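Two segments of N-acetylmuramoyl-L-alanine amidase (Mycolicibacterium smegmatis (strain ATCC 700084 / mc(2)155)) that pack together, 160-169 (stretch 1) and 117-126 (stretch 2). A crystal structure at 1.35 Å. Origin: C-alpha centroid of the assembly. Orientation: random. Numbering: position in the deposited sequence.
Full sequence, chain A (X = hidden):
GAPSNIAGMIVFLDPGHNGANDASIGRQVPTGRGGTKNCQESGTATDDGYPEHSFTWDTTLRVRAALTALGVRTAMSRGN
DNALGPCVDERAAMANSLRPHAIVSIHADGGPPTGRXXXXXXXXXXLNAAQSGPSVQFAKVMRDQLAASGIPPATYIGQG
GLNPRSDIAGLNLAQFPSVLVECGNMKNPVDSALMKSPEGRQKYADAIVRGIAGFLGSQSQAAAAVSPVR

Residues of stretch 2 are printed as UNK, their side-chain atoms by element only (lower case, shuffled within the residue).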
# COMPACT_ATOMS: atom_id res chain seq x y z
N GLY A 160 5.49 15.10 6.92
CA GLY A 160 4.09 15.10 7.28
C GLY A 160 3.34 13.85 6.87
O GLY A 160 2.11 13.88 6.77
N GLY A 161 4.05 12.76 6.64
CA GLY A 161 3.41 11.53 6.20
C GLY A 161 3.34 11.36 4.70
O GLY A 161 2.73 10.39 4.24
N LEU A 162 3.92 12.27 3.91
CA LEU A 162 4.01 12.16 2.46
C LEU A 162 5.45 11.88 2.07
O LEU A 162 6.39 12.42 2.67
CB LEU A 162 3.54 13.45 1.78
CG LEU A 162 2.03 13.70 1.82
CD1 LEU A 162 1.73 15.10 1.28
CD2 LEU A 162 1.28 12.63 1.03
N ASN A 163 5.64 11.06 1.04
CA ASN A 163 6.97 10.56 0.68
C ASN A 163 7.03 10.35 -0.83
O ASN A 163 6.80 9.25 -1.34
CB ASN A 163 7.27 9.27 1.45
CG ASN A 163 8.70 8.79 1.32
OD1 ASN A 163 8.95 7.58 1.35
ND2 ASN A 163 9.65 9.72 1.21
N PRO A 164 7.33 11.41 -1.59
CA PRO A 164 7.57 11.22 -3.03
C PRO A 164 8.77 10.32 -3.25
O PRO A 164 9.82 10.49 -2.62
CB PRO A 164 7.83 12.65 -3.54
CG PRO A 164 8.25 13.43 -2.31
CD PRO A 164 7.50 12.81 -1.17
N ARG A 165 8.62 9.35 -4.16
CA ARG A 165 9.63 8.33 -4.36
C ARG A 165 9.73 7.95 -5.82
O ARG A 165 8.73 7.91 -6.53
CB ARG A 165 9.29 7.07 -3.55
CG ARG A 165 9.33 7.27 -2.04
CD ARG A 165 10.77 7.28 -1.54
NE ARG A 165 11.33 5.93 -1.56
CZ ARG A 165 11.24 5.08 -0.55
NH1 ARG A 165 10.61 5.43 0.56
NH2 ARG A 165 11.77 3.87 -0.66
N SER A 166 10.96 7.65 -6.26
CA SER A 166 11.21 7.23 -7.64
C SER A 166 11.63 5.77 -7.75
O SER A 166 11.78 5.27 -8.87
CB SER A 166 12.28 8.12 -8.30
OG SER A 166 13.55 7.94 -7.70
N ASP A 167 11.81 5.06 -6.63
CA ASP A 167 12.43 3.75 -6.64
C ASP A 167 11.45 2.59 -6.46
O ASP A 167 11.91 1.45 -6.35
CB ASP A 167 13.51 3.66 -5.55
CG ASP A 167 12.97 3.91 -4.15
OD1 ASP A 167 12.17 4.85 -3.97
OD2 ASP A 167 13.34 3.17 -3.22
N ILE A 168 10.14 2.84 -6.45
CA ILE A 168 9.14 1.79 -6.23
C ILE A 168 8.58 1.39 -7.59
O ILE A 168 7.86 2.17 -8.22
CB ILE A 168 8.02 2.25 -5.29
CG1 ILE A 168 8.56 2.80 -3.96
CG2 ILE A 168 7.02 1.09 -5.06
CD1 ILE A 168 9.45 1.84 -3.21
N ALA A 169 8.87 0.16 -8.03
CA ALA A 169 8.43 -0.30 -9.34
C ALA A 169 6.91 -0.24 -9.49
O ALA A 169 6.40 0.17 -10.54
CB ALA A 169 8.96 -1.71 -9.62
N UNK A 117 4.87 5.62 13.09
CA UNK A 117 3.89 6.34 12.29
C UNK A 117 3.91 5.92 10.83
O UNK A 117 4.71 5.10 10.39
N UNK A 118 2.98 6.51 10.08
CA UNK A 118 2.73 6.13 8.69
C UNK A 118 3.44 7.06 7.71
O UNK A 118 3.73 8.23 8.01
c UNK A 118 -0.47 9.44 9.22
c UNK A 118 -0.40 10.11 8.00
c UNK A 118 0.64 7.52 8.25
c UNK A 118 1.22 6.14 8.39
c UNK A 118 0.18 9.49 6.92
c UNK A 118 0.05 8.16 9.34
c UNK A 118 0.69 8.21 7.04
N UNK A 119 3.67 6.55 6.50
CA UNK A 119 3.97 7.44 5.38
C UNK A 119 3.35 6.90 4.11
O UNK A 119 3.20 5.68 3.93
c UNK A 119 6.42 6.71 5.04
c UNK A 119 7.27 6.46 4.01
n UNK A 119 6.65 5.70 5.96
c UNK A 119 7.56 4.87 5.49
c UNK A 119 5.47 7.84 5.28
n UNK A 119 7.95 5.31 4.30
N UNK A 120 2.94 7.82 3.24
CA UNK A 120 2.26 7.52 1.99
C UNK A 120 3.20 7.86 0.85
O UNK A 120 3.60 9.02 0.70
c UNK A 120 0.24 7.92 0.51
c UNK A 120 0.00 7.97 3.03
c UNK A 120 0.93 8.28 1.85
N UNK A 121 3.56 6.85 0.07
CA UNK A 121 4.49 6.99 -1.05
C UNK A 121 3.73 7.19 -2.35
O UNK A 121 2.68 6.58 -2.57
c UNK A 121 5.83 5.14 1.26
c UNK A 121 7.29 4.28 -0.60
c UNK A 121 6.43 5.44 -0.12
c UNK A 121 5.38 5.76 -1.19
N UNK A 122 4.28 8.03 -3.22
CA UNK A 122 3.72 8.21 -4.55
C UNK A 122 4.85 8.47 -5.53
O UNK A 122 5.91 8.98 -5.17
c UNK A 122 3.20 10.70 -4.16
c UNK A 122 3.57 11.64 -5.12
c UNK A 122 4.16 13.22 -3.44
c UNK A 122 3.81 12.30 -2.45
c UNK A 122 3.32 11.05 -2.82
c UNK A 122 4.04 12.89 -4.77
o UNK A 122 4.64 14.47 -3.12
c UNK A 122 2.68 9.34 -4.57
N UNK A 123 4.61 8.10 -6.79
CA UNK A 123 5.63 8.21 -7.82
C UNK A 123 6.00 9.66 -8.08
O UNK A 123 5.13 10.49 -8.37
o UNK A 123 6.17 7.64 -10.10
c UNK A 123 5.14 7.57 -9.12
N UNK A 124 7.28 9.95 -7.99
CA UNK A 124 7.80 11.28 -8.28
C UNK A 124 9.27 11.16 -8.65
O UNK A 124 10.02 10.46 -7.97
o UNK A 124 8.09 13.50 -7.35
c UNK A 124 7.62 12.19 -7.06
N UNK A 125 9.72 11.82 -9.73
CA UNK A 125 8.95 12.62 -10.68
C UNK A 125 7.94 11.78 -11.45
O UNK A 125 8.17 10.59 -11.70
c UNK A 125 11.30 13.04 -10.93
c UNK A 125 10.02 13.15 -11.66
c UNK A 125 11.16 11.84 -10.05
N UNK A 126 6.81 12.37 -11.82
CA UNK A 126 5.76 11.59 -12.48
C UNK A 126 6.17 11.15 -13.88
O UNK A 126 6.90 11.85 -14.60
c UNK A 126 4.58 12.56 -12.53
c UNK A 126 6.45 13.80 -11.69
c UNK A 126 5.23 13.93 -12.58
O HOH W 1 9.90 3.70 2.92

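Position 117 carries no side-chain atoms and lies out of reach of stretch 1. Its backbone angles would jam a CB against the preceding carbonyl, so it is Gly-117.

Position 118 has one carbon leading to a ring of six carbons and no heteroatom. Its CA-to-CB bond points sideways, and the ring end comes nearer to Gly-161. It is Phe-118; an ideal CB on Gly-161 would sit 2.7 Å from Phe-118 CE1, a clash.

Position 119 bears one carbon and a five-membered ring of three carbons and two nitrogens, whose edge meets Asn-163 OD1. This is His-119, with CD2 3.3 Å from Asn-163 OD1. His-119 NE2 and Arg-165 NH1 share a water, at 2.9 Å and 3.0 Å from its oxygen; the arginine donates to it.

Position 120 has three carbons, branched at the first, its CB 4.4 Å from Leu-162 CD2 on the same face of the sheet: Val-120.

Position 121 has four carbons, forked at the second; one lies 3.9 Å from Ile-168 CG1 and covers one face of the Arg-165 guanidinium. It is Leu-121, that carbon being CD2, 3.7 Å from Arg-165 NH1.

Position 122 shows one carbon, then a six-carbon ring bearing an oxygen. Pro-164 CA sits over the ring face, 4.0 Å from its centroid in a CH-pi contact. It is Tyr-122, whose CE1 is 4.3 Å from Leu-162 CD2.

Position 123 has one carbon and one oxygen, pointing away from stretch 1. It is Ser-123, its hydroxyl bonded elsewhere in the structure.

Position 124 repeats that composition, its CB packing 3.6 Å from Pro-164 CB: Ser-124.

Position 125 has three carbons closing a ring onto the backbone nitrogen, one of them 4.3 Å from Ser-166 CB. It is Pro-125, after a cis peptide bond, and that atom is CD.

Position 126 has the same ring, out of reach: Pro-126.

The rule here is backbone first. Two parallel strands alternate donors and acceptors: Val-120 N to Gly-161 O (2.8 Å), Asn-163 N to Val-120 O (2.9 Å, weak), Tyr-122 N to Asn-163 O (3.4 Å, weak), Arg-165 N to Tyr-122 O (2.9 Å) and Ser-124 N to Arg-165 O (2.9 Å). Pro-164 has no N-H, yet none of these bonds needs one from it. Side chains then sort by face: Leu-162 and Pro-164 pack with Val-120 and Tyr-122, while Asn-163 pairs with Leu-121. Within its own stretch, Arg-165 bonds through NH1 to Asn-163 OD1 (2.8 Å) and through an NE salt bridge to Asp-167 OD1 (2.8 Å), holding its guanidinium against Leu-121.

Stretch 2 (117-126) GFHVLYSSPP
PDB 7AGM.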